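Local coordinates for protein putative alpha-N-acetylgalactosaminidase (Bacillus halodurans C-125, PDB 3CC1) that probably hydrolyses terminal alpha-linked N-acetylgalactosamine from glycoconjugates, as a TIM-barrel glycosidase of the alpha-galactosidase A family, at residues S18-G23 with M274-H279; G161-Y166 with I202-Q207; F243-S248 with G290-R295. All blocks are in the same frame, centred on the assembly; numbering follows the deposited sequence. Where two conformers were deposited one is given.

How the contacts relate
Contacts 1 and 3 form one neighbourhood, with centres about 9 Å apart. They join through His279 NE2 and Asp291 OD1, 2.5 Å apart, and through Pro276 O and Thr294 OG1, 2.7 Å apart; both are probable hydrogen bonds. Trp19 of contact 1 and Trp244 of contact 3 both donate through NE1 to OD2 of Asp286. Imidazole bound beside Trp19, and triethylene glycol near His279 and Trp293, are consistent with a pocket, probably the active-site side of the barrel. Contact 2 is separate. It packs two outer helices, and its centre lies about 31 Å from that of contact 1 and about 37 Å from that of contact 3.

Contact 1: residues S18-G23 with M274-H279; sequences SWDCYG and MLPLGH
The short helix 19-22 follows strand 14-17, the first strand of the barrel sheet, and packs here against the loop 274-279 that leads into strand 279-280. Three side chains carry most of the contact: Trp19, Asp20 and Met274, the last a selenomethionine. Met274 bends at its end (chi3 -48°), which turns its methyl against both Trp19 and Asp20. CE of Met274 lies 3.6 Å from CD1 of Trp19 and meets the indole obliquely. The Trp19 ring is carried to this place with CG anti to the backbone N (chi1 -176°). CA of Gly23 lies over one face of the indole, near its rim.

Asp20 puts its two oxygens to different uses. OD1 of Asp20 sits at the edge of the Trp19 ring, in its plane, and 3.3 Å from CE of Met274. Asp20 runs alongside Pro276, with OD2 of Asp20 3.5 Å from CA of Pro276. Pro276 is the centre of an inverse gamma turn, closed by a weak bond from Leu277 N to Leu275 O (2.9 Å). Further along, CB of Cys21 lies 4.0 Å from the carbonyl O of His279. The two segments meet without direct hydrogen bonds between them. Trp19 NE1 instead donates to Asp286, and the imidazole of His279 is held by Asp291 and Asp323. Leu191 of a second subunit also packs on Trp19. The arrangement is that of a TIM barrel of the alpha-galactosidase A family, in which loops after the strands pack together at the end of the barrel where the active site is expected.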
loop_
_atom_site.group_PDB
_atom_site.type_symbol
_atom_site.label_atom_id
_atom_site.label_comp_id
_atom_site.label_asym_id
_atom_site.label_seq_id
_atom_site.Cartn_x
_atom_site.Cartn_y
_atom_site.Cartn_z
ATOM N N SER A 18 26.350 8.285 -21.026
ATOM C CA SER A 18 27.442 7.314 -20.859
ATOM C C SER A 18 27.273 6.370 -19.659
ATOM O O SER A 18 28.013 5.405 -19.562
ATOM C CB SER A 18 28.778 8.038 -20.693
ATOM O OG SER A 18 28.840 8.790 -19.499
ATOM N N TRP A 19 26.302 6.628 -18.786
ATOM C CA TRP A 19 26.239 5.939 -17.489
ATOM C C TRP A 19 25.943 4.437 -17.546
ATOM O O TRP A 19 26.643 3.644 -16.917
ATOM C CB TRP A 19 25.245 6.611 -16.530
ATOM C CG TRP A 19 25.282 5.953 -15.197
ATOM C CD1 TRP A 19 24.402 5.024 -14.734
ATOM C CD2 TRP A 19 26.242 6.146 -14.143
ATOM N NE1 TRP A 19 24.759 4.621 -13.476
ATOM C CE2 TRP A 19 25.874 5.290 -13.082
ATOM C CE3 TRP A 19 27.371 6.948 -13.989
ATOM C CZ2 TRP A 19 26.608 5.196 -11.900
ATOM C CZ3 TRP A 19 28.092 6.872 -12.814
ATOM C CH2 TRP A 19 27.717 5.999 -11.787
ATOM N N ASP A 20 24.909 4.040 -18.276
ATOM C CA ASP A 20 24.470 2.623 -18.224
ATOM C C ASP A 20 25.489 1.661 -18.885
ATOM O O ASP A 20 25.524 0.478 -18.564
ATOM C CB ASP A 20 23.098 2.414 -18.866
ATOM C CG ASP A 20 21.928 2.904 -18.023
ATOM O OD1 ASP A 20 22.094 3.492 -16.922
ATOM O OD2 ASP A 20 20.778 2.681 -18.501
ATOM N N CYS A 21 26.302 2.184 -19.804
ATOM C CA CYS A 21 27.328 1.392 -20.502
ATOM C C CYS A 21 28.691 1.506 -19.838
ATOM O O CYS A 21 29.359 0.497 -19.673
ATOM C CB CYS A 21 27.413 1.697 -22.015
ATOM S SG CYS A 21 27.251 3.469 -22.484
ATOM N N TYR A 22 29.087 2.713 -19.421
ATOM C CA TYR A 22 30.470 2.948 -18.965
ATOM C C TYR A 22 30.585 3.526 -17.553
ATOM O O TYR A 22 31.682 3.819 -17.060
ATOM C CB TYR A 22 31.247 3.847 -19.965
ATOM C CG TYR A 22 31.325 3.210 -21.318
ATOM C CD1 TYR A 22 31.979 1.998 -21.472
ATOM C CD2 TYR A 22 30.681 3.768 -22.429
ATOM C CE1 TYR A 22 32.027 1.359 -22.683
ATOM C CE2 TYR A 22 30.727 3.144 -23.661
ATOM C CZ TYR A 22 31.414 1.944 -23.786
ATOM O OH TYR A 22 31.450 1.277 -24.991
ATOM N N GLY A 23 29.454 3.665 -16.892
ATOM C CA GLY A 23 29.441 4.179 -15.545
ATOM C C GLY A 23 30.062 5.546 -15.458
ATOM O O GLY A 23 29.716 6.460 -16.235
HETATM N N MSE A 274 17.089 6.753 -17.513
HETATM C CA MSE A 274 17.793 6.480 -18.753
HETATM C C MSE A 274 17.322 5.126 -19.300
HETATM O O MSE A 274 16.828 4.277 -18.545
HETATM C CB MSE A 274 19.291 6.581 -18.519
HETATM C CG MSE A 274 19.765 8.086 -18.262
HETATM SE SE MSE A 274 21.506 8.005 -17.578
HETATM C CE MSE A 274 21.519 6.692 -16.144
ATOM N N LEU A 275 17.385 4.971 -20.618
ATOM C CA LEU A 275 16.921 3.731 -21.292
ATOM C C LEU A 275 17.981 2.619 -21.286
ATOM O O LEU A 275 18.971 2.719 -22.012
ATOM C CB LEU A 275 16.485 4.023 -22.736
ATOM C CG LEU A 275 15.661 5.310 -22.922
ATOM C CD1 LEU A 275 15.480 5.643 -24.446
ATOM C CD2 LEU A 275 14.313 5.185 -22.147
ATOM N N PRO A 276 17.789 1.561 -20.439
ATOM C CA PRO A 276 18.763 0.489 -20.423
ATOM C C PRO A 276 18.448 -0.508 -21.525
ATOM O O PRO A 276 17.850 -1.567 -21.303
ATOM C CB PRO A 276 18.600 -0.124 -19.043
ATOM C CG PRO A 276 17.150 0.085 -18.687
ATOM C CD PRO A 276 16.677 1.295 -19.500
ATOM N N LEU A 277 18.898 -0.135 -22.708
ATOM C CA LEU A 277 18.674 -0.890 -23.915
ATOM C C LEU A 277 19.985 -1.271 -24.567
ATOM O O LEU A 277 21.024 -0.633 -24.348
ATOM C CB LEU A 277 17.840 -0.044 -24.887
ATOM C CG LEU A 277 16.396 0.319 -24.533
ATOM C CD1 LEU A 277 15.816 1.272 -25.564
ATOM C CD2 LEU A 277 15.536 -0.913 -24.358
ATOM N N GLY A 278 19.936 -2.334 -25.367
ATOM C CA GLY A 278 21.107 -2.792 -26.093
ATOM C C GLY A 278 22.206 -3.227 -25.159
ATOM O O GLY A 278 21.958 -3.851 -24.162
ATOM N N HIS A 279 23.438 -2.897 -25.536
ATOM C CA HIS A 279 24.652 -3.326 -24.827
ATOM C C HIS A 279 25.028 -2.345 -23.699
ATOM O O HIS A 279 25.426 -1.196 -23.924
ATOM C CB HIS A 279 25.792 -3.510 -25.836
ATOM C CG HIS A 279 27.020 -4.184 -25.277
ATOM N ND1 HIS A 279 28.236 -4.145 -25.928
ATOM C CD2 HIS A 279 27.226 -4.892 -24.141
ATOM C CE1 HIS A 279 29.134 -4.821 -25.223
ATOM N NE2 HIS A 279 28.552 -5.277 -24.127
#

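Contact 2: residues G161-Y166 with I202-Q207; sequences GAQSYY and IQRAIQ. With SO4 (sulfate ion), chain D.
Tyr166, Gln163 and Ile202 bury the most surface where helix 162-175 packs on helix 196-208. The two segments cross at -49°, their axes 8.9 Å apart. Ile202 lays CG1 over one face of the Tyr166 ring, 3.8 Å from the ring centroid, in a CH-pi contact. The tyrosine hydroxyl is held by Glu198. At the other end of Tyr166, CB packs 3.9 Å from CB of Ala205, where the two backbones come closest.

Gln163 leaves its helix with CG anti to the backbone N, then bends at chi2 (65°) towards the partner helix. OE1 of Gln163 accepts from NE of Arg204 at 3.3 Å in a nearly straight bond (171°). The oxygen lies in the guanidinium plane, but NE stands above the amide plane. Water 1 donates to OE1 of Gln163 at 2.6 Å and accepts weakly from Arg204 NE. A sulfate, probably from the crystallisation liquor, sits at the start of helix 162-175, bound by Gly161 N and by N and OG of Ser164. NE of Arg204 has one hydrogen, aimed at OE1, so the water takes only a weak share; the amide is probably held chiefly by its NE2 bonds to Met201 O and Asn167 OD1.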
loop_
_atom_site.group_PDB
_atom_site.type_symbol
_atom_site.label_atom_id
_atom_site.label_comp_id
_atom_site.label_asym_id
_atom_site.label_seq_id
_atom_site.Cartn_x
_atom_site.Cartn_y
_atom_site.Cartn_z
ATOM N N GLY A 161 30.146 35.194 -1.766
ATOM C CA GLY A 161 31.036 34.431 -2.660
ATOM C C GLY A 161 30.466 33.137 -3.198
ATOM O O GLY A 161 31.040 32.521 -4.105
ATOM N N ALA A 162 29.324 32.713 -2.646
ATOM C CA ALA A 162 28.692 31.459 -3.054
ATOM C C ALA A 162 28.175 31.543 -4.500
ATOM O O ALA A 162 28.375 30.611 -5.322
ATOM C CB ALA A 162 27.544 31.093 -2.080
ATOM N N GLN A 163 27.489 32.643 -4.810
ATOM C CA GLN A 163 26.934 32.847 -6.141
ATOM C C GLN A 163 28.086 32.954 -7.138
ATOM O O GLN A 163 28.008 32.466 -8.265
ATOM C CB GLN A 163 26.072 34.121 -6.198
ATOM C CG GLN A 163 25.455 34.333 -7.572
ATOM C CD GLN A 163 24.473 33.250 -7.922
ATOM O OE1 GLN A 163 23.448 33.097 -7.245
ATOM N NE2 GLN A 163 24.756 32.494 -8.979
ATOM N N SER A 164 29.176 33.573 -6.697
ATOM C CA SER A 164 30.355 33.758 -7.556
ATOM C C SER A 164 30.946 32.424 -7.964
ATOM O O SER A 164 31.345 32.225 -9.123
ATOM C CB SER A 164 31.436 34.594 -6.868
ATOM O OG SER A 164 31.012 35.934 -6.718
ATOM N N TYR A 165 31.000 31.506 -7.011
ATOM C CA TYR A 165 31.461 30.149 -7.309
ATOM C C TYR A 165 30.642 29.492 -8.398
ATOM O O TYR A 165 31.185 28.998 -9.384
ATOM C CB TYR A 165 31.480 29.267 -6.060
ATOM C CG TYR A 165 32.017 27.924 -6.399
ATOM C CD1 TYR A 165 33.345 27.773 -6.772
ATOM C CD2 TYR A 165 31.194 26.825 -6.481
ATOM C CE1 TYR A 165 33.851 26.534 -7.180
ATOM C CE2 TYR A 165 31.696 25.578 -6.855
ATOM C CZ TYR A 165 33.009 25.428 -7.223
ATOM O OH TYR A 165 33.500 24.160 -7.588
ATOM N N TYR A 166 29.324 29.507 -8.240
ATOM C CA TYR A 166 28.458 28.891 -9.245
ATOM C C TYR A 166 28.561 29.622 -10.579
ATOM O O TYR A 166 28.580 29.013 -11.630
ATOM C CB TYR A 166 27.006 28.745 -8.713
ATOM C CG TYR A 166 26.811 27.479 -7.881
ATOM C CD1 TYR A 166 27.097 26.248 -8.412
ATOM C CD2 TYR A 166 26.365 27.522 -6.568
ATOM C CE1 TYR A 166 26.910 25.092 -7.692
ATOM C CE2 TYR A 166 26.177 26.358 -5.825
ATOM C CZ TYR A 166 26.446 25.151 -6.386
ATOM O OH TYR A 166 26.248 23.982 -5.657
ATOM N N ILE A 202 22.232 28.196 -8.825
ATOM C CA ILE A 202 22.608 27.458 -10.024
ATOM C C ILE A 202 21.845 28.081 -11.185
ATOM O O ILE A 202 22.383 28.347 -12.248
ATOM C CB ILE A 202 22.370 25.930 -9.875
ATOM C CG1 ILE A 202 23.387 25.368 -8.859
ATOM C CG2 ILE A 202 22.444 25.229 -11.253
ATOM C CD1 ILE A 202 23.035 24.006 -8.235
ATOM N N GLN A 203 20.586 28.375 -10.941
ATOM C CA GLN A 203 19.718 28.890 -11.996
ATOM C C GLN A 203 20.176 30.265 -12.471
ATOM O O GLN A 203 20.247 30.547 -13.676
ATOM C CB GLN A 203 18.262 28.900 -11.542
ATOM C CG GLN A 203 17.649 27.501 -11.487
ATOM C CD GLN A 203 16.260 27.492 -10.871
ATOM O OE1 GLN A 203 15.965 28.280 -9.981
ATOM N NE2 GLN A 203 15.401 26.593 -11.350
ATOM N N ARG A 204 20.539 31.104 -11.514
ATOM C CA ARG A 204 21.059 32.421 -11.818
ATOM C C ARG A 204 22.384 32.364 -12.562
ATOM O O ARG A 204 22.634 33.176 -13.455
ATOM C CB ARG A 204 21.213 33.238 -10.536
ATOM C CG ARG A 204 19.886 33.641 -9.987
ATOM C CD ARG A 204 20.022 34.728 -8.957
ATOM N NE ARG A 204 20.379 34.161 -7.670
ATOM C CZ ARG A 204 19.499 33.919 -6.705
ATOM N NH1 ARG A 204 18.219 34.197 -6.890
ATOM N NH2 ARG A 204 19.903 33.386 -5.559
ATOM N N ALA A 205 23.222 31.396 -12.180
ATOM C CA ALA A 205 24.549 31.208 -12.775
ATOM C C ALA A 205 24.440 30.782 -14.221
ATOM O O ALA A 205 25.085 31.349 -15.094
ATOM C CB ALA A 205 25.379 30.169 -11.966
ATOM N N ILE A 206 23.612 29.786 -14.491
ATOM C CA ILE A 206 23.463 29.324 -15.873
ATOM C C ILE A 206 22.868 30.457 -16.727
ATOM O O ILE A 206 23.211 30.647 -17.891
ATOM C CB ILE A 206 22.671 27.995 -15.965
ATOM C CG1 ILE A 206 22.909 27.351 -17.313
ATOM C CG2 ILE A 206 21.170 28.192 -15.735
ATOM C CD1 ILE A 206 22.408 25.926 -17.401
ATOM N N GLN A 207 21.992 31.234 -16.128
ATOM C CA GLN A 207 21.340 32.325 -16.853
ATOM C C GLN A 207 22.330 33.447 -17.158
ATOM O O GLN A 207 22.183 34.151 -18.136
ATOM C CB GLN A 207 20.129 32.873 -16.091
ATOM C CG GLN A 207 18.829 32.060 -16.331
HETATM S S SO4 D . 28.472 36.971 -4.392
HETATM O O1 SO4 D . 27.344 37.287 -5.263
HETATM O O2 SO4 D . 28.101 36.735 -3.004
HETATM O O3 SO4 D . 29.399 38.081 -4.386
HETATM O O4 SO4 D . 29.214 35.808 -4.889
HETATM O O HOH W 1 22.273 34.924 -5.879
#

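Contact 3: residues F243-S248 with G290-R295; sequences FWDDWS and GDRWTR
The guanidinium of Arg292 and the carboxylate of Asp245 meet tip to tip and nearly coplanar, their planes 14° apart. Arg292 grips side-on with two nitrogens. NH2 of Arg292 donates to OD1 of Asp245 at 2.7 Å, almost straight (178°), and NE of Arg292 to OD2 of Asp245 at 2.9 Å. Both oxygens use their syn lone pairs. Elsewhere on the edge of this guanidinium, NH1 bonds in plane to Gly290 O. CE3 of Trp244 also lies at that edge, 3.3 Å from NH2 of Arg292, and the indole is tilted 45° to the guanidinium. Trp244 NE1 itself bonds to Asp286.

NH1 of Arg295 donates to the carbonyl O of Asp245 at 2.8 Å, in the guanidinium plane and on a lone pair of the oxygen. In the conformer described, NH1 of Arg295 also forms a salt bridge with OD2 of Asp246 at 3.2 Å, meeting it from above the carboxylate plane; OD2 is in turn tilted out of the guanidinium plane. Asp245 is the centre of an inverse gamma turn, and its CG takes the crowded position between backbone N and carbonyl. Asp246 follows as the N-cap of helix 247-262, with OD1 of Asp246 accepting from N of Ser248 at 2.9 Å and from its OG. Strand 292-293 pairs antiparallel with strand 279-280; the bonds of Asp245 and Asp246 to Arg292 and Arg295 join this small sheet to the start of helix 247-262.

Replacing Arg292 by an alanine removes both bonds to Asp245 and the one to Gly290 O, and would probably leave the buried carboxylate poorly compensated and the 290-295 segment less firmly held. OD2 of Asp245 also accepts from the backbone N of Arg295 at 2.8 Å, through its anti lone pair.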
loop_
_atom_site.group_PDB
_atom_site.type_symbol
_atom_site.label_atom_id
_atom_site.label_comp_id
_atom_site.label_asym_id
_atom_site.label_seq_id
_atom_site.Cartn_x
_atom_site.Cartn_y
_atom_site.Cartn_z
ATOM N N PHE A 243 16.900 3.838 -12.311
ATOM C CA PHE A 243 16.272 2.987 -13.269
ATOM C C PHE A 243 17.301 2.172 -14.003
ATOM O O PHE A 243 18.331 2.679 -14.489
ATOM C CB PHE A 243 15.339 3.761 -14.203
ATOM C CG PHE A 243 14.523 2.862 -15.056
ATOM C CD1 PHE A 243 13.494 2.124 -14.501
ATOM C CD2 PHE A 243 14.825 2.684 -16.394
ATOM C CE1 PHE A 243 12.761 1.264 -15.270
ATOM C CE2 PHE A 243 14.103 1.823 -17.154
ATOM C CZ PHE A 243 13.062 1.081 -16.582
ATOM N N TRP A 244 16.991 0.873 -14.064
ATOM C CA TRP A 244 17.773 -0.133 -14.767
ATOM C C TRP A 244 16.876 -1.205 -15.405
ATOM O O TRP A 244 15.646 -1.216 -15.233
ATOM C CB TRP A 244 18.780 -0.818 -13.802
ATOM C CG TRP A 244 20.059 -0.117 -13.602
ATOM C CD1 TRP A 244 20.448 0.602 -12.504
ATOM C CD2 TRP A 244 21.161 -0.070 -14.510
ATOM N NE1 TRP A 244 21.712 1.079 -12.671
ATOM C CE2 TRP A 244 22.177 0.687 -13.896
ATOM C CE3 TRP A 244 21.389 -0.594 -15.781
ATOM C CZ2 TRP A 244 23.397 0.939 -14.509
ATOM C CZ3 TRP A 244 22.584 -0.350 -16.381
ATOM C CH2 TRP A 244 23.601 0.393 -15.725
ATOM N N ASP A 245 17.528 -2.120 -16.124
ATOM C CA ASP A 245 16.868 -3.279 -16.804
ATOM C C ASP A 245 16.449 -4.381 -15.818
ATOM O O ASP A 245 16.984 -5.511 -15.810
ATOM C CB ASP A 245 17.748 -3.846 -17.945
ATOM C CG ASP A 245 19.147 -4.225 -17.498
ATOM O OD1 ASP A 245 19.758 -3.520 -16.650
ATOM O OD2 ASP A 245 19.652 -5.222 -18.018
ATOM N N ASP A 246 15.527 -4.019 -14.937
ATOM C CA ASP A 246 14.878 -4.997 -14.069
ATOM C C ASP A 246 13.406 -4.707 -14.000
ATOM O O ASP A 246 12.992 -3.562 -13.828
ATOM C CB ASP A 246 15.459 -4.996 -12.657
ATOM C CG ASP A 246 14.928 -6.162 -11.813
ATOM O OD1 ASP A 246 13.869 -5.986 -11.151
ATOM O OD2 ASP A 246 15.585 -7.241 -11.786
ATOM N N TRP A 247 12.611 -5.746 -14.186
ATOM C CA TRP A 247 11.160 -5.562 -14.231
ATOM C C TRP A 247 10.621 -4.909 -12.968
ATOM O O TRP A 247 9.672 -4.138 -13.016
ATOM C CB TRP A 247 10.423 -6.875 -14.474
ATOM C CG TRP A 247 8.941 -6.717 -14.364
ATOM C CD1 TRP A 247 8.142 -7.229 -13.409
ATOM C CD2 TRP A 247 8.089 -5.964 -15.245
ATOM N NE1 TRP A 247 6.835 -6.866 -13.644
ATOM C CE2 TRP A 247 6.776 -6.067 -14.748
ATOM C CE3 TRP A 247 8.310 -5.210 -16.386
ATOM C CZ2 TRP A 247 5.682 -5.465 -15.374
ATOM C CZ3 TRP A 247 7.202 -4.609 -17.012
ATOM C CH2 TRP A 247 5.927 -4.736 -16.499
ATOM N N SER A 248 11.208 -5.207 -11.817
ATOM C CA SER A 248 10.663 -4.662 -10.595
ATOM C C SER A 248 10.721 -3.130 -10.596
ATOM O O SER A 248 9.799 -2.457 -10.110
ATOM C CB SER A 248 11.378 -5.211 -9.347
ATOM O OG SER A 248 12.693 -4.683 -9.318
ATOM N N GLY A 290 26.314 -7.829 -15.154
ATOM C CA GLY A 290 27.580 -7.384 -15.699
ATOM C C GLY A 290 27.459 -6.982 -17.166
ATOM O O GLY A 290 26.422 -6.528 -17.631
ATOM N N ASP A 291 28.560 -7.132 -17.879
ATOM C CA ASP A 291 28.595 -6.808 -19.290
ATOM C C ASP A 291 27.551 -7.647 -20.012
ATOM O O ASP A 291 27.607 -8.873 -20.003
ATOM C CB ASP A 291 30.000 -7.052 -19.820
ATOM C CG ASP A 291 30.195 -6.541 -21.242
ATOM O OD1 ASP A 291 29.229 -6.423 -21.988
ATOM O OD2 ASP A 291 31.345 -6.257 -21.621
ATOM N N ARG A 292 26.574 -6.991 -20.624
ATOM C CA ARG A 292 25.361 -7.675 -21.050
ATOM C C ARG A 292 24.567 -6.948 -22.101
ATOM O O ARG A 292 24.738 -5.748 -22.324
ATOM C CB ARG A 292 24.453 -7.910 -19.848
ATOM C CG ARG A 292 23.719 -6.673 -19.325
ATOM C CD ARG A 292 23.091 -6.917 -17.958
ATOM N NE ARG A 292 22.448 -5.716 -17.397
ATOM C CZ ARG A 292 23.080 -4.772 -16.709
ATOM N NH1 ARG A 292 24.373 -4.868 -16.505
ATOM N NH2 ARG A 292 22.424 -3.729 -16.216
ATOM N N TRP A 293 23.704 -7.727 -22.746
ATOM C CA TRP A 293 22.545 -7.221 -23.436
ATOM C C TRP A 293 21.462 -6.961 -22.391
ATOM O O TRP A 293 21.374 -7.659 -21.382
ATOM C CB TRP A 293 22.011 -8.229 -24.445
ATOM C CG TRP A 293 21.240 -7.594 -25.494
ATOM C CD1 TRP A 293 19.859 -7.604 -25.673
ATOM C CD2 TRP A 293 21.778 -6.834 -26.566
ATOM N NE1 TRP A 293 19.533 -6.890 -26.814
ATOM C CE2 TRP A 293 20.694 -6.403 -27.370
ATOM C CE3 TRP A 293 23.065 -6.477 -26.928
ATOM C CZ2 TRP A 293 20.887 -5.625 -28.511
ATOM C CZ3 TRP A 293 23.249 -5.716 -28.076
ATOM C CH2 TRP A 293 22.181 -5.287 -28.834
ATOM N N THR A 294 20.652 -5.943 -22.640
ATOM C CA THR A 294 19.566 -5.605 -21.732
ATOM C C THR A 294 18.783 -6.816 -21.282
ATOM O O THR A 294 18.494 -7.691 -22.050
ATOM C CB THR A 294 18.606 -4.551 -22.319
ATOM O OG1 THR A 294 17.608 -4.251 -21.340
ATOM C CG2 THR A 294 17.945 -5.025 -23.586
ATOM N N ARG A 295 18.462 -6.854 -19.999
ATOM C CA ARG A 295 17.731 -7.965 -19.433
ATOM C C ARG A 295 16.241 -7.856 -19.754
ATOM O O ARG A 295 15.521 -8.807 -19.566
ATOM C CB ARG A 295 17.926 -8.046 -17.915
ATOM C CG ARG A 295 19.334 -8.419 -17.505
ATOM C CD ARG A 295 19.584 -8.040 -16.065
ATOM N NE ARG A 295 19.113 -9.089 -15.172
ATOM C CZ ARG A 295 17.997 -9.026 -14.440
ATOM N NH1 ARG A 295 17.182 -7.963 -14.430
ATOM N NH2 ARG A 295 17.690 -10.065 -13.689
#